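Local coordinates for protein cellulose hydrolase (Bacillus licheniformis, PDB 4YZT) that hydrolyses internal beta-1,4-glucosidic bonds of cellulose, as a family 5 endoglucanase that carries additional modules beside its barrel, at residues A[82-85]-A[86-89]; A[128-131]-A[132-136]; A[279-282]-A[283-287]; A[322-325]-A[326-330]. All coordinates share one frame; numbering follows the deposited sequence.

How the contacts relate
The four contacts are local and follow one another along the chain, so none nests in or crosses another. Contact 1 closes a turn in the loop between strand 70-73 and helix 91-105 of the eight-stranded barrel. Contact 2 is the opening turn of helix 130-147, and the ring of Y87 rests against its residues D135 and K136. About 31 Å away at the nearest atoms, contact 3 begins helix 280-296, which joins strands 267-272 and 299-303. Contact 4 lies in the later helix 321-330, whose V322, V323 and I326 pack on W284 and H287 of contact 3. This second pair lies where the barrel meets the strands 338-347 and 424-431 that follow it.

Contact 1 of 4, residues A[82-85]-A[86-89]; sequences GSAP and EYPI
The Y87 ring is held between A84 and helix 130-147. Over one face stands A84 CA, in a CH-pi contact 3.9 Å from the ring centroid, while on the opposite face the aliphatic chain of K136 brings CD to 3.6 Å from Y87 CE1. At the edge, near the ring plane, G82 O approaches CD1, and P85 O comes in obliquely by CD2. The frame is a type VI turn, S83 to E86, with a cis peptide before P85, set in the loop from strand 70-73 to helix 91-105 of the TIM barrel. Proline suits the place because it tolerates the cis bond that bends the chain so sharply, and small A84 lets the ring lie close, A84 CB being 3.6 Å from Y87 CZ. Y87 itself has a left-handed backbone; with CG beside its own N (chi1 -58°), the ring folds back under A84. Y87 N donates to S83 O at 2.9 Å, arriving from above the carbonyl plane in a bent bond. G82, lacking a side chain, fits next to the carbonyl of P88, and G82 N gives P88 O a hydrogen bond of 2.7 Å that closes the loop just outside the turn. On the helix, K139 takes P85 O, and Q143 binds both Y87 O and I89 N, so the turn is fastened to the barrel surface by its main chain as well as by the ring. S83 O and E86 N do not bond directly; a water accepts from E86 N at 3.0 Å and donates to S83 O at 3.2 Å.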
loop_
_atom_site.group_PDB
_atom_site.type_symbol
_atom_site.label_atom_id
_atom_site.label_comp_id
_atom_site.label_asym_id
_atom_site.label_seq_id
_atom_site.Cartn_x
_atom_site.Cartn_y
_atom_site.Cartn_z
ATOM N N GLY A 82 25.501 3.238 18.994
ATOM C CA GLY A 82 26.153 3.417 20.285
ATOM C C GLY A 82 26.231 4.860 20.751
ATOM O O GLY A 82 25.557 5.731 20.202
ATOM N N SER A 83 27.056 5.114 21.767
ATOM C CA SER A 83 27.133 6.430 22.405
ATOM C C SER A 83 27.999 7.420 21.652
ATOM O O SER A 83 28.876 7.038 20.877
ATOM C CB SER A 83 27.683 6.297 23.827
ATOM O OG SER A 83 26.841 5.493 24.632
ATOM N N ALA A 84 27.757 8.699 21.916
ATOM C CA ALA A 84 28.677 9.766 21.544
ATOM C C ALA A 84 30.045 9.487 22.170
ATOM O O ALA A 84 30.128 8.836 23.211
ATOM C CB ALA A 84 28.133 11.127 22.008
ATOM N N PRO A 85 31.122 9.988 21.552
ATOM C CA PRO A 85 31.160 10.846 20.362
ATOM C C PRO A 85 31.182 10.115 19.012
ATOM O O PRO A 85 30.936 10.765 17.998
ATOM C CB PRO A 85 32.463 11.626 20.554
ATOM C CG PRO A 85 33.357 10.642 21.231
ATOM C CD PRO A 85 32.456 9.866 22.172
ATOM N N GLU A 86 31.469 8.815 18.979
ATOM C CA GLU A 86 31.644 8.135 17.692
ATOM C C GLU A 86 30.381 7.430 17.184
ATOM O O GLU A 86 30.302 7.070 16.010
ATOM C CB GLU A 86 32.790 7.129 17.779
ATOM C CG GLU A 86 34.177 7.780 17.816
ATOM C CD GLU A 86 34.298 8.985 16.874
ATOM O OE1 GLU A 86 34.184 8.812 15.636
ATOM O OE2 GLU A 86 34.503 10.113 17.378
ATOM N N TYR A 87 29.404 7.239 18.068
ATOM C CA TYR A 87 28.142 6.583 17.708
ATOM C C TYR A 87 28.340 5.263 16.935
ATOM O O TYR A 87 27.740 5.063 15.867
ATOM C CB TYR A 87 27.269 7.541 16.885
ATOM C CG TYR A 87 26.949 8.859 17.588
ATOM C CD1 TYR A 87 26.027 8.923 18.635
ATOM C CD2 TYR A 87 27.569 10.037 17.194
ATOM C CE1 TYR A 87 25.736 10.145 19.273
ATOM C CE2 TYR A 87 27.284 11.246 17.813
ATOM C CZ TYR A 87 26.369 11.295 18.844
ATOM O OH TYR A 87 26.114 12.508 19.435
ATOM N N PRO A 88 29.181 4.358 17.472
ATOM C CA PRO A 88 29.461 3.131 16.721
ATOM C C PRO A 88 28.201 2.292 16.532
ATOM O O PRO A 88 27.450 2.078 17.481
ATOM C CB PRO A 88 30.492 2.412 17.597
ATOM C CG PRO A 88 30.189 2.872 18.981
ATOM C CD PRO A 88 29.741 4.308 18.838
ATOM N N ILE A 89 27.957 1.846 15.302
ATOM C CA ILE A 89 26.827 0.972 15.045
ATOM C C ILE A 89 27.204 -0.443 15.487
ATOM O O ILE A 89 28.306 -0.920 15.197
ATOM C CB ILE A 89 26.410 1.003 13.561
ATOM C CG1 ILE A 89 25.847 2.378 13.208
ATOM C CG2 ILE A 89 25.382 -0.076 13.265
ATOM C CD1 ILE A 89 25.836 2.704 11.720
HETATM O O HOH W 1 32.059 6.866 21.129
#

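Contact 2 of 4, residues A[128-131]-A[132-136]; sequences NSQQ and ETLDK
T133 and S129 make the tight side of this contact, with S129 O gripped twice. T133 N reaches it at 3.1 Å, almost in line with the carbonyl bond, while T133 OG1 donates at 2.8 Å from above the carbonyl plane. The hydroxyl gets there because it stands beside its own backbone N (chi1 -54°), and so the polar group of a buried threonine is satisfied within its own helix turn. This is the first turn of helix 130-147, one of the helices around the TIM barrel; S129 occupies the N-cap, though its side chain makes no capping bond. One residue further on, L134 N donates to Q130 O at 2.9 Å, and the two side chains run side by side toward helix 168-184. There Q130 OE1 is bound by Q170, both side chains touch L173 of that helix, and L134 also meets M178. The opposite character belongs to Q131 and E132, polar residues suited to the exposed flank. E132 OE1 comes only to 4.0 Å from S129 CB, and D135 N makes merely a weak bond of 3.3 Å to Q131 O, while D135 OD2 turns to a salt bridge with K139.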
loop_
_atom_site.group_PDB
_atom_site.type_symbol
_atom_site.label_atom_id
_atom_site.label_comp_id
_atom_site.label_asym_id
_atom_site.label_seq_id
_atom_site.Cartn_x
_atom_site.Cartn_y
_atom_site.Cartn_z
ATOM N N ASN A 128 15.743 21.802 16.880
ATOM C CA ASN A 128 16.114 22.280 18.207
ATOM C C ASN A 128 17.606 22.115 18.527
ATOM O O ASN A 128 18.182 22.881 19.320
ATOM C CB ASN A 128 15.279 21.536 19.252
ATOM C CG ASN A 128 15.476 22.079 20.641
ATOM O OD1 ASN A 128 16.272 21.557 21.424
ATOM N ND2 ASN A 128 14.752 23.136 20.961
ATOM N N SER A 129 18.230 21.116 17.915
ATOM C CA SER A 129 19.602 20.755 18.249
ATOM C C SER A 129 20.392 20.339 17.020
ATOM O O SER A 129 20.881 19.207 16.938
ATOM C CB SER A 129 19.619 19.620 19.269
ATOM O OG SER A 129 18.846 19.956 20.409
ATOM N N GLN A 130 20.529 21.252 16.067
ATOM C CA GLN A 130 21.130 20.876 14.790
ATOM C C GLN A 130 22.562 20.407 14.919
ATOM O O GLN A 130 22.935 19.386 14.353
ATOM C CB GLN A 130 21.090 22.026 13.792
ATOM C CG GLN A 130 21.833 21.660 12.499
ATOM C CD GLN A 130 21.912 22.796 11.507
ATOM O OE1 GLN A 130 20.904 23.427 11.185
ATOM N NE2 GLN A 130 23.120 23.053 11.000
ATOM N N GLN A 131 23.383 21.162 15.633
ATOM C CA GLN A 131 24.804 20.863 15.624
ATOM C C GLN A 131 25.078 19.431 16.158
ATOM O O GLN A 131 25.864 18.693 15.564
ATOM C CB GLN A 131 25.563 21.946 16.399
ATOM C CG GLN A 131 27.071 21.927 16.204
ATOM C CD GLN A 131 27.703 20.874 17.069
ATOM O OE1 GLN A 131 27.228 20.612 18.180
ATOM N NE2 GLN A 131 28.763 20.247 16.571
ATOM N N GLU A 132 24.383 19.014 17.216
ATOM C CA GLU A 132 24.530 17.649 17.734
ATOM C C GLU A 132 23.922 16.571 16.830
ATOM O O GLU A 132 24.506 15.492 16.649
ATOM C CB GLU A 132 23.904 17.534 19.118
ATOM C CG GLU A 132 24.882 17.770 20.247
ATOM C CD GLU A 132 24.325 18.724 21.270
ATOM O OE1 GLU A 132 23.284 19.344 20.970
ATOM O OE2 GLU A 132 24.936 18.886 22.350
ATOM N N THR A 133 22.737 16.844 16.296
ATOM C CA THR A 133 21.999 15.845 15.521
ATOM C C THR A 133 22.668 15.568 14.178
ATOM O O THR A 133 22.817 14.410 13.761
ATOM C CB THR A 133 20.537 16.295 15.282
ATOM O OG1 THR A 133 19.925 16.599 16.540
ATOM C CG2 THR A 133 19.741 15.192 14.573
ATOM N N LEU A 134 23.072 16.642 13.508
ATOM C CA LEU A 134 23.711 16.533 12.205
ATOM C C LEU A 134 25.085 15.868 12.328
ATOM O O LEU A 134 25.467 15.079 11.466
ATOM C CB LEU A 134 23.830 17.909 11.550
ATOM C CG LEU A 134 24.349 17.942 10.110
ATOM C CD1 LEU A 134 23.375 17.264 9.154
ATOM C CD2 LEU A 134 24.630 19.392 9.678
ATOM N N ASP A 135 25.812 16.186 13.401
ATOM C CA ASP A 135 27.080 15.527 13.681
ATOM C C ASP A 135 26.875 14.028 13.829
ATOM O O ASP A 135 27.587 13.239 13.217
ATOM C CB ASP A 135 27.728 16.096 14.949
ATOM C CG ASP A 135 28.959 15.315 15.376
ATOM O OD1 ASP A 135 30.016 15.465 14.726
ATOM O OD2 ASP A 135 28.870 14.565 16.377
ATOM N N LYS A 136 25.880 13.643 14.621
ATOM C CA LYS A 136 25.533 12.240 14.802
ATOM C C LYS A 136 25.111 11.541 13.494
ATOM O O LYS A 136 25.558 10.432 13.214
ATOM C CB LYS A 136 24.411 12.111 15.829
ATOM C CG LYS A 136 23.888 10.679 16.008
ATOM C CD LYS A 136 22.879 10.604 17.150
ATOM C CE LYS A 136 22.186 9.253 17.183
ATOM N NZ LYS A 136 21.217 9.155 18.289
#

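Contact 3 of 4, residues A[279-282]-A[283-287]; sequences EKHS and KWLYH
The alkyl chain of K280 runs along the indole of W284, one helical turn further on. CG and CD of the lysine both approach W284 CZ2 at 3.6 Å, at the benzene end of the indole, while NZ continues to salt bridges with D343 and D427. The backbone of K280 takes part too: its O accepts from W284 N at 2.9 Å and stands 3.2 Å above the indole plane, near the rim. K283 is the second residue largely covered here; its CB lies 3.3 Å from E279 O, the same oxygen that receives K283 N in a helical bond, and its chain then bends at chi3 (-68°) to bring NZ to D320. That aspartate also takes W284 NE1, and the shared acceptor probably stays ionised beside the lysine. K283 O is approached from opposite faces by H287 N and by H287 ND1, the latter at 2.8 Å. S282 is where the helix start is held: E279, at the N-cap, accepts S282 N through OE1 at 2.9 Å, nearly along the C-O axis. S282 OG donates to that oxygen at 2.8 Å from above the carboxylate plane, and itself takes W240 N, a small hydroxyl serving two partners in a buried place. The helix so begun, 280-296, is the crossover between barrel strands 267-272 and 299-303; W284 packs on helix 321-330 and on A342 of strand 338-347, and K280 extends the link to strand 424-431.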
loop_
_atom_site.group_PDB
_atom_site.type_symbol
_atom_site.label_atom_id
_atom_site.label_comp_id
_atom_site.label_asym_id
_atom_site.label_seq_id
_atom_site.Cartn_x
_atom_site.Cartn_y
_atom_site.Cartn_z
ATOM N N GLU A 279 -12.096 -2.994 -1.387
ATOM C CA GLU A 279 -12.948 -3.223 -2.548
ATOM C C GLU A 279 -12.058 -3.525 -3.750
ATOM O O GLU A 279 -11.180 -2.732 -4.098
ATOM C CB GLU A 279 -13.872 -2.024 -2.812
ATOM C CG GLU A 279 -15.167 -2.385 -3.552
ATOM C CD GLU A 279 -15.256 -1.765 -4.949
ATOM O OE1 GLU A 279 -14.232 -1.259 -5.443
ATOM O OE2 GLU A 279 -16.360 -1.772 -5.542
ATOM N N LYS A 280 -12.268 -4.698 -4.344
ATOM C CA LYS A 280 -11.443 -5.215 -5.429
ATOM C C LYS A 280 -11.316 -4.324 -6.642
ATOM O O LYS A 280 -10.217 -4.039 -7.084
ATOM C CB LYS A 280 -11.993 -6.550 -5.914
ATOM C CG LYS A 280 -11.135 -7.725 -5.578
ATOM C CD LYS A 280 -11.825 -9.024 -5.995
ATOM C CE LYS A 280 -11.366 -10.146 -5.125
ATOM N NZ LYS A 280 -12.253 -11.333 -5.277
ATOM N N HIS A 281 -12.456 -3.953 -7.214
ATOM C CA HIS A 281 -12.451 -3.184 -8.451
ATOM C C HIS A 281 -11.682 -1.879 -8.276
ATOM O O HIS A 281 -10.830 -1.535 -9.081
ATOM C CB HIS A 281 -13.869 -2.882 -8.923
ATOM C CG HIS A 281 -13.905 -1.946 -10.087
ATOM N ND1 HIS A 281 -13.771 -2.378 -11.388
ATOM C CD2 HIS A 281 -13.997 -0.595 -10.143
ATOM C CE1 HIS A 281 -13.811 -1.336 -12.199
ATOM N NE2 HIS A 281 -13.940 -0.241 -11.468
ATOM N N SER A 282 -11.988 -1.147 -7.215
ATOM C CA SER A 282 -11.293 0.111 -6.969
ATOM C C SER A 282 -9.808 -0.130 -6.775
ATOM O O SER A 282 -8.982 0.588 -7.328
ATOM C CB SER A 282 -11.871 0.824 -5.756
ATOM O OG SER A 282 -13.208 1.238 -6.003
ATOM N N LYS A 283 -9.467 -1.137 -5.982
ATOM C CA LYS A 283 -8.061 -1.415 -5.705
ATOM C C LYS A 283 -7.280 -1.738 -6.983
ATOM O O LYS A 283 -6.165 -1.249 -7.182
ATOM C CB LYS A 283 -7.934 -2.563 -4.708
ATOM C CG LYS A 283 -6.510 -2.784 -4.213
ATOM C CD LYS A 283 -6.304 -4.235 -3.779
ATOM C CE LYS A 283 -7.089 -4.599 -2.540
ATOM N NZ LYS A 283 -7.009 -6.089 -2.292
ATOM N N TRP A 284 -7.874 -2.558 -7.850
ATOM C CA TRP A 284 -7.213 -2.939 -9.096
ATOM C C TRP A 284 -7.056 -1.724 -10.007
ATOM O O TRP A 284 -5.972 -1.465 -10.538
ATOM C CB TRP A 284 -7.992 -4.056 -9.805
ATOM C CG TRP A 284 -8.024 -5.355 -9.023
ATOM C CD1 TRP A 284 -7.352 -5.633 -7.869
ATOM C CD2 TRP A 284 -8.773 -6.538 -9.347
ATOM N NE1 TRP A 284 -7.631 -6.915 -7.456
ATOM C CE2 TRP A 284 -8.508 -7.490 -8.339
ATOM C CE3 TRP A 284 -9.641 -6.885 -10.391
ATOM C CZ2 TRP A 284 -9.076 -8.773 -8.345
ATOM C CZ3 TRP A 284 -10.217 -8.168 -10.391
ATOM C CH2 TRP A 284 -9.933 -9.086 -9.376
ATOM N N LEU A 285 -8.139 -0.969 -10.171
ATOM C CA LEU A 285 -8.116 0.262 -10.966
ATOM C C LEU A 285 -7.098 1.295 -10.445
ATOM O O LEU A 285 -6.412 1.952 -11.225
ATOM C CB LEU A 285 -9.515 0.882 -11.004
ATOM C CG LEU A 285 -9.688 2.121 -11.892
ATOM C CD1 LEU A 285 -9.396 1.761 -13.358
ATOM C CD2 LEU A 285 -11.085 2.680 -11.753
ATOM N N TYR A 286 -7.033 1.458 -9.132
ATOM C CA TYR A 286 -6.089 2.390 -8.521
ATOM C C TYR A 286 -4.645 1.994 -8.846
ATOM O O TYR A 286 -3.835 2.821 -9.289
ATOM C CB TYR A 286 -6.306 2.449 -7.003
ATOM C CG TYR A 286 -5.423 3.461 -6.303
ATOM C CD1 TYR A 286 -4.159 3.110 -5.844
ATOM C CD2 TYR A 286 -5.843 4.777 -6.121
ATOM C CE1 TYR A 286 -3.343 4.037 -5.218
ATOM C CE2 TYR A 286 -5.035 5.693 -5.486
ATOM C CZ TYR A 286 -3.790 5.324 -5.050
ATOM O OH TYR A 286 -2.977 6.246 -4.422
ATOM N N HIS A 287 -4.319 0.722 -8.647
ATOM C CA HIS A 287 -2.943 0.297 -8.873
ATOM C C HIS A 287 -2.568 0.376 -10.356
ATOM O O HIS A 287 -1.496 0.883 -10.698
ATOM C CB HIS A 287 -2.721 -1.109 -8.323
ATOM C CG HIS A 287 -2.547 -1.146 -6.834
ATOM N ND1 HIS A 287 -3.611 -1.110 -5.959
ATOM C CD2 HIS A 287 -1.430 -1.201 -6.066
ATOM C CE1 HIS A 287 -3.161 -1.150 -4.716
ATOM N NE2 HIS A 287 -1.840 -1.203 -4.752
#

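Contact 4 of 4, residues A[322-325]-A[326-330]; sequences VVKE and IVIQA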
loop_
_atom_site.group_PDB
_atom_site.type_symbol
_atom_site.label_atom_id
_atom_site.label_comp_id
_atom_site.label_asym_id
_atom_site.label_seq_id
_atom_site.Cartn_x
_atom_site.Cartn_y
_atom_site.Cartn_z
ATOM N N VAL A 322 -4.185 -10.951 -8.282
ATOM C CA VAL A 322 -4.506 -10.128 -9.442
ATOM C C VAL A 322 -3.866 -8.747 -9.329
ATOM O O VAL A 322 -3.254 -8.269 -10.290
ATOM C CB VAL A 322 -6.028 -9.979 -9.627
ATOM C CG1 VAL A 322 -6.346 -8.924 -10.680
ATOM C CG2 VAL A 322 -6.648 -11.332 -9.975
ATOM N N VAL A 323 -3.992 -8.102 -8.169
ATOM C CA VAL A 323 -3.422 -6.766 -8.038
ATOM C C VAL A 323 -1.888 -6.851 -8.183
ATOM O O VAL A 323 -1.272 -5.961 -8.782
ATOM C CB VAL A 323 -3.832 -6.078 -6.714
ATOM C CG1 VAL A 323 -3.033 -6.621 -5.518
ATOM C CG2 VAL A 323 -3.652 -4.579 -6.827
ATOM N N LYS A 324 -1.283 -7.925 -7.682
ATOM C CA LYS A 324 0.149 -8.145 -7.868
ATOM C C LYS A 324 0.509 -8.254 -9.351
ATOM O O LYS A 324 1.474 -7.642 -9.813
ATOM C CB LYS A 324 0.617 -9.414 -7.142
ATOM C CG LYS A 324 2.128 -9.712 -7.313
ATOM C CD LYS A 324 2.420 -10.773 -8.376
ATOM C CE LYS A 324 2.005 -12.155 -7.922
ATOM N NZ LYS A 324 2.453 -13.224 -8.872
ATOM N N GLU A 325 -0.261 -9.039 -10.096
ATOM C CA GLU A 325 0.027 -9.212 -11.512
ATOM C C GLU A 325 -0.163 -7.898 -12.270
ATOM O O GLU A 325 0.583 -7.609 -13.210
ATOM C CB GLU A 325 -0.848 -10.309 -12.131
ATOM C CG GLU A 325 -0.654 -11.709 -11.541
ATOM C CD GLU A 325 0.757 -12.275 -11.693
ATOM O OE1 GLU A 325 1.591 -11.697 -12.429
ATOM O OE2 GLU A 325 1.021 -13.334 -11.080
ATOM N N ILE A 326 -1.146 -7.105 -11.850
ATOM C CA ILE A 326 -1.361 -5.792 -12.429
ATOM C C ILE A 326 -0.115 -4.919 -12.250
ATOM O O ILE A 326 0.324 -4.269 -13.193
ATOM C CB ILE A 326 -2.595 -5.105 -11.814
ATOM C CG1 ILE A 326 -3.863 -5.672 -12.455
ATOM C CG2 ILE A 326 -2.547 -3.600 -12.018
ATOM C CD1 ILE A 326 -5.154 -5.269 -11.747
ATOM N N VAL A 327 0.466 -4.920 -11.052
ATOM C CA VAL A 327 1.656 -4.101 -10.791
ATOM C C VAL A 327 2.850 -4.553 -11.639
ATOM O O VAL A 327 3.561 -3.735 -12.212
ATOM C CB VAL A 327 2.030 -4.136 -9.286
ATOM C CG1 VAL A 327 3.440 -3.588 -9.044
ATOM C CG2 VAL A 327 1.002 -3.350 -8.466
ATOM N N ILE A 328 3.044 -5.862 -11.727
ATOM C CA ILE A 328 4.101 -6.458 -12.540
ATOM C C ILE A 328 4.010 -6.068 -14.023
ATOM O O ILE A 328 5.014 -5.711 -14.650
ATOM C CB ILE A 328 4.057 -7.995 -12.402
ATOM C CG1 ILE A 328 4.419 -8.375 -10.966
ATOM C CG2 ILE A 328 4.979 -8.681 -13.422
ATOM C CD1 ILE A 328 5.740 -7.802 -10.505
ATOM N N GLN A 329 2.806 -6.136 -14.579
ATOM C CA GLN A 329 2.601 -5.798 -15.989
ATOM C C GLN A 329 2.666 -4.278 -16.209
ATOM O O GLN A 329 3.390 -3.788 -17.081
ATOM C CB GLN A 329 1.262 -6.359 -16.468
ATOM C CG GLN A 329 1.216 -7.885 -16.459
ATOM C CD GLN A 329 2.199 -8.488 -17.439
ATOM O OE1 GLN A 329 2.368 -7.986 -18.550
ATOM N NE2 GLN A 329 2.856 -9.577 -17.035
ATOM N N ALA A 330 1.923 -3.533 -15.398
ATOM C CA ALA A 330 1.901 -2.086 -15.542
ATOM C C ALA A 330 3.295 -1.482 -15.321
ATOM O O ALA A 330 3.660 -0.505 -15.970
ATOM C CB ALA A 330 0.893 -1.471 -14.580
#
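V322 and I326 meet through V322 CG1 and I326 CD1, 4.0 Å apart, while the main chain beneath them is bonded at every turn. I326 N donates to V322 O at 2.9 Å, and V327 N, I328 N and Q329 N repeat the step onto V323 O, K324 O and E325 O. A330 N follows on I326 O at 2.8 Å, and that oxygen also has a weak partner in N336. Ahead of this run, V323 N is taken by D320; at the far end, I328 O receives R332. The apolar V322, V323, I326 and V327 suit the buried side of alpha helix 321-330: V322 and I326 pack on W284, V323 on H287 and W303, and V327 on W303, with no side-chain polar group to satisfy. I328 CG1 lies 3.2 Å from K324 O, placed there by standing beside its own backbone N (chi1 -66°), and Q329 CG is 3.3 Å from E325 O. On the more open flank, K324 doubles back at chi2 and chi3, its CD passing 4.1 Å from I328 CG1. K324 NZ makes a salt bridge to E325 OE2 at 2.6 Å, from well above the carboxylate plane, and W318 adds a cation-pi contact. With charge matched between neighbours, both groups are probably ionised, and the pair can stay at the helix surface while the valines and isoleucines take the buried faces.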